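Local coordinates for alkyltransferase-like protein 1 (Schizosaccharomyces pombe, PDB 3GVA) that recognises O6-alkylguanine lesions in DNA, flips the damaged base into a hydrophobic pocket and presents it to nucleotide excision repair, at residues 14-20 with 53-59. Sequence-based numbering, arbitrary orientation.
Sequences VCEIPYG and HVPWHRV
Start at Val14, a t rotamer pointing toward residues 53-59. Val14 CG1 lies 3.6 Å from Val54 CG1, 3.9 Å from Val59 CG2 and 4.0 Å from Pro55 CG, and Ile17 CD1 closes the cluster at 3.9 Å from Val59 CG2. A type I turn from Val14 to Ile17, closed by Ile17 N to Val14 O (3.0 Å), puts the side chains of Val14 and Ile17 both against Val59. In segment 53-59, Pro55 centres an inverse gamma turn (Trp56 N to Val54 O, 2.8 Å) leading into the 3-10 segment 56-58. Cys15 and Val54 pair at 5.8 Å between CA atoms, Ile17 and Arg58 at 7.0 Å. Toward the surface, Cys15 SG sits 4.0 Å from Pro55 CD and 3.9 Å from His53 CE1, an oblique sulfur-aromatic approach.

The polar edge belongs to Arg58. Nearly extended beyond its m chi1, it runs along residues 17-20: Arg58 CB packs 3.9 Å from Ile17 CG2, Arg58 NH1 gives a weak hydrogen bond to Ile17 O (2.9 Å), and Arg58 NH2 passes 3.8 Å from Tyr19 CD1. Its stronger partner is Glu85, which salt-bridges NE and also accepts from Gly20 N and His57 NE2, tying both loops together.

This is interhelical loop packing within the helix-turn-helix-class DNA-binding domain of the MGMT family. The Val59 side chain lies about 4 Å from that of Tyr25, inferred to be required for nucleotide flipping. The loop after helix 3-14 thus meets the one between helices 38-46 and 73-84, with Met45 of helix 38-46 against Val14 and Val59, and Gln78 NE2 of helix 73-84 hydrogen-bonded to His57 O and Val59 O.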
ATOM      1  N   VAL A  14      -2.045   2.404   8.653  1.00 17.01           N
ATOM      2  CA  VAL A  14      -2.535   1.602   7.536  1.00 16.33           C
ATOM      3  C   VAL A  14      -3.919   1.017   7.867  1.00 16.78           C
ATOM      4  O   VAL A  14      -4.807   0.959   7.010  1.00 15.28           O
ATOM      5  CB  VAL A  14      -1.542   0.456   7.192  1.00 18.66           C
ATOM      6  CG1 VAL A  14      -2.115  -0.413   6.080  1.00 16.54           C
ATOM      7  CG2 VAL A  14      -0.194   1.044   6.759  1.00 17.04           C
ATOM      8  N   CYS A  15      -4.102   0.597   9.113  1.00 21.41           N
ATOM      9  CA  CYS A  15      -5.383   0.039   9.544  1.00 24.50           C
ATOM     10  C   CYS A  15      -6.499   1.069   9.399  1.00 24.91           C
ATOM     11  O   CYS A  15      -7.678   0.729   9.436  1.00 25.26           O
ATOM     12  CB  CYS A  15      -5.308  -0.422  11.006  1.00 23.09           C
ATOM     13  SG  CYS A  15      -4.359  -1.934  11.265  1.00 31.29           S
ATOM     14  N   GLU A  16      -6.126   2.333   9.239  1.00 25.29           N
ATOM     15  CA  GLU A  16      -7.123   3.383   9.078  1.00 26.28           C
ATOM     16  C   GLU A  16      -7.530   3.656   7.633  1.00 24.28           C
ATOM     17  O   GLU A  16      -8.535   4.319   7.401  1.00 22.55           O
ATOM     18  CB  GLU A  16      -6.640   4.672   9.729  1.00 33.42           C
ATOM     19  CG  GLU A  16      -6.659   4.616  11.236  1.00 37.67           C
ATOM     20  CD  GLU A  16      -6.242   5.927  11.852  1.00 43.92           C
ATOM     21  OE1 GLU A  16      -5.053   6.288  11.732  1.00 42.12           O
ATOM     22  OE2 GLU A  16      -7.109   6.602  12.449  1.00 48.81           O
ATOM     23  N   ILE A  17      -6.750   3.175   6.662  1.00 21.88           N
ATOM     24  CA  ILE A  17      -7.107   3.373   5.250  1.00 18.91           C
ATOM     25  C   ILE A  17      -8.451   2.667   5.075  1.00 19.86           C
ATOM     26  O   ILE A  17      -8.584   1.478   5.375  1.00 19.70           O
ATOM     27  CB  ILE A  17      -6.076   2.720   4.284  1.00 21.73           C
ATOM     28  CG1 ILE A  17      -4.667   3.250   4.572  1.00 21.37           C
ATOM     29  CG2 ILE A  17      -6.444   3.034   2.833  1.00 18.51           C
ATOM     30  CD1 ILE A  17      -3.576   2.550   3.778  1.00 17.57           C
ATOM     31  N   PRO A  18      -9.471   3.389   4.598  1.00 24.71           N
ATOM     32  CA  PRO A  18     -10.752   2.699   4.446  1.00 25.43           C
ATOM     33  C   PRO A  18     -10.870   1.695   3.308  1.00 27.18           C
ATOM     34  O   PRO A  18     -10.101   1.704   2.341  1.00 25.19           O
ATOM     35  CB  PRO A  18     -11.750   3.852   4.325  1.00 23.21           C
ATOM     36  CG  PRO A  18     -10.946   4.929   3.698  1.00 24.01           C
ATOM     37  CD  PRO A  18      -9.627   4.842   4.415  1.00 20.98           C
ATOM     38  N   TYR A  19     -11.836   0.801   3.470  1.00 23.09           N
ATOM     39  CA  TYR A  19     -12.150  -0.229   2.496  1.00 24.56           C
ATOM     40  C   TYR A  19     -12.303   0.444   1.130  1.00 24.31           C
ATOM     41  O   TYR A  19     -12.947   1.486   1.021  1.00 23.63           O
ATOM     42  CB  TYR A  19     -13.469  -0.887   2.906  1.00 28.78           C
ATOM     43  CG  TYR A  19     -13.942  -2.018   2.031  1.00 30.41           C
ATOM     44  CD1 TYR A  19     -13.578  -3.334   2.304  1.00 31.62           C
ATOM     45  CD2 TYR A  19     -14.797  -1.778   0.956  1.00 30.05           C
ATOM     46  CE1 TYR A  19     -14.060  -4.390   1.532  1.00 34.33           C
ATOM     47  CE2 TYR A  19     -15.285  -2.827   0.175  1.00 32.04           C
ATOM     48  CZ  TYR A  19     -14.913  -4.130   0.470  1.00 31.95           C
ATOM     49  OH  TYR A  19     -15.400  -5.171  -0.286  1.00 30.88           O
ATOM     50  N   GLY A  20     -11.694  -0.132   0.096  1.00 23.59           N
ATOM     51  CA  GLY A  20     -11.821   0.447  -1.231  1.00 19.22           C
ATOM     52  C   GLY A  20     -10.942   1.645  -1.532  1.00 19.23           C
ATOM     53  O   GLY A  20     -11.021   2.203  -2.617  1.00 18.34           O
ATOM     54  N   HIS A  53      -2.956  -9.033   9.871  1.00 25.77           N
ATOM     55  CA  HIS A  53      -4.311  -8.503   9.807  1.00 25.95           C
ATOM     56  C   HIS A  53      -4.262  -7.098   9.198  1.00 23.12           C
ATOM     57  O   HIS A  53      -5.270  -6.591   8.715  1.00 21.73           O
ATOM     58  CB  HIS A  53      -4.883  -8.402  11.218  1.00 31.30           C
ATOM     59  CG  HIS A  53      -4.187  -7.382  12.066  1.00 35.88           C
ATOM     60  ND1 HIS A  53      -4.636  -6.084  12.187  1.00 37.45           N
ATOM     61  CD2 HIS A  53      -3.044  -7.454  12.787  1.00 35.32           C
ATOM     62  CE1 HIS A  53      -3.801  -5.400  12.949  1.00 38.88           C
ATOM     63  NE2 HIS A  53      -2.826  -6.209  13.327  1.00 37.52           N
ATOM     64  N   VAL A  54      -3.091  -6.466   9.249  1.00 19.94           N
ATOM     65  CA  VAL A  54      -2.934  -5.122   8.699  1.00 21.18           C
ATOM     66  C   VAL A  54      -3.266  -5.159   7.206  1.00 18.46           C
ATOM     67  O   VAL A  54      -2.752  -6.002   6.477  1.00 20.96           O
ATOM     68  CB  VAL A  54      -1.491  -4.604   8.901  1.00 21.57           C
ATOM     69  CG1 VAL A  54      -1.338  -3.222   8.277  1.00 24.97           C
ATOM     70  CG2 VAL A  54      -1.167  -4.540  10.390  1.00 23.86           C
ATOM     71  N   PRO A  55      -4.141  -4.250   6.736  1.00 22.69           N
ATOM     72  CA  PRO A  55      -4.520  -4.216   5.317  1.00 20.49           C
ATOM     73  C   PRO A  55      -3.449  -3.631   4.395  1.00 20.54           C
ATOM     74  O   PRO A  55      -3.691  -2.647   3.691  1.00 22.30           O
ATOM     75  CB  PRO A  55      -5.797  -3.384   5.323  1.00 20.90           C
ATOM     76  CG  PRO A  55      -5.536  -2.403   6.425  1.00 21.11           C
ATOM     77  CD  PRO A  55      -4.920  -3.267   7.515  1.00 19.04           C
ATOM     78  N   TRP A  56      -2.279  -4.265   4.389  1.00 16.14           N
ATOM     79  CA  TRP A  56      -1.145  -3.830   3.575  1.00 17.94           C
ATOM     80  C   TRP A  56      -1.451  -3.711   2.087  1.00 17.28           C
ATOM     81  O   TRP A  56      -0.769  -2.989   1.362  1.00 16.33           O
ATOM     82  CB  TRP A  56       0.028  -4.799   3.757  1.00 18.19           C
ATOM     83  CG  TRP A  56      -0.333  -6.210   3.404  1.00 22.01           C
ATOM     84  CD1 TRP A  56      -0.892  -7.147   4.228  1.00 17.40           C
ATOM     85  CD2 TRP A  56      -0.245  -6.815   2.112  1.00 20.74           C
ATOM     86  NE1 TRP A  56      -1.163  -8.294   3.529  1.00 24.18           N
ATOM     87  CE2 TRP A  56      -0.776  -8.121   2.225  1.00 23.48           C
ATOM     88  CE3 TRP A  56       0.226  -6.381   0.869  1.00 19.82           C
ATOM     89  CZ2 TRP A  56      -0.850  -8.998   1.139  1.00 25.05           C
ATOM     90  CZ3 TRP A  56       0.153  -7.253  -0.215  1.00 24.39           C
ATOM     91  CH2 TRP A  56      -0.383  -8.547  -0.071  1.00 22.40           C
ATOM     92  N   HIS A  57      -2.473  -4.418   1.623  1.00 16.94           N
ATOM     93  CA  HIS A  57      -2.799  -4.374   0.208  1.00 18.84           C
ATOM     94  C   HIS A  57      -3.289  -2.994  -0.224  1.00 17.83           C
ATOM     95  O   HIS A  57      -3.306  -2.688  -1.417  1.00 13.99           O
ATOM     96  CB  HIS A  57      -3.848  -5.442  -0.133  1.00 19.41           C
ATOM     97  CG  HIS A  57      -5.155  -5.249   0.569  1.00 18.60           C
ATOM     98  ND1 HIS A  57      -5.310  -5.451   1.922  1.00 17.70           N
ATOM     99  CD2 HIS A  57      -6.354  -4.816   0.114  1.00 20.54           C
ATOM    100  CE1 HIS A  57      -6.546  -5.149   2.273  1.00 18.77           C
ATOM    101  NE2 HIS A  57      -7.203  -4.759   1.195  1.00 15.09           N
ATOM    102  N   ARG A  58      -3.673  -2.161   0.742  1.00 16.12           N
ATOM    103  CA  ARG A  58      -4.152  -0.816   0.430  1.00 15.09           C
ATOM    104  C   ARG A  58      -3.022   0.203   0.288  1.00 18.64           C
ATOM    105  O   ARG A  58      -3.264   1.376   0.026  1.00 19.88           O
ATOM    106  CB  ARG A  58      -5.153  -0.350   1.492  1.00 17.80           C
ATOM    107  CG  ARG A  58      -6.446  -1.157   1.459  1.00 20.09           C
ATOM    108  CD  ARG A  58      -7.419  -0.755   2.542  1.00 17.73           C
ATOM    109  NE  ARG A  58      -8.488  -1.745   2.646  1.00 22.66           N
ATOM    110  CZ  ARG A  58      -9.175  -1.994   3.757  1.00 23.70           C
ATOM    111  NH1 ARG A  58      -8.917  -1.318   4.867  1.00 19.69           N
ATOM    112  NH2 ARG A  58     -10.088  -2.957   3.767  1.00 21.47           N
ATOM    113  N   VAL A  59      -1.787  -0.245   0.460  1.00 19.73           N
ATOM    114  CA  VAL A  59      -0.638   0.644   0.305  1.00 21.96           C
ATOM    115  C   VAL A  59       0.030   0.297  -1.035  1.00 23.06           C
ATOM    116  O   VAL A  59       0.426  -0.846  -1.262  1.00 19.60           O
ATOM    117  CB  VAL A  59       0.372   0.463   1.473  1.00 17.59           C
ATOM    118  CG1 VAL A  59       1.506   1.472   1.351  1.00 19.71           C
ATOM    119  CG2 VAL A  59      -0.339   0.657   2.809  1.00 17.87           C
TER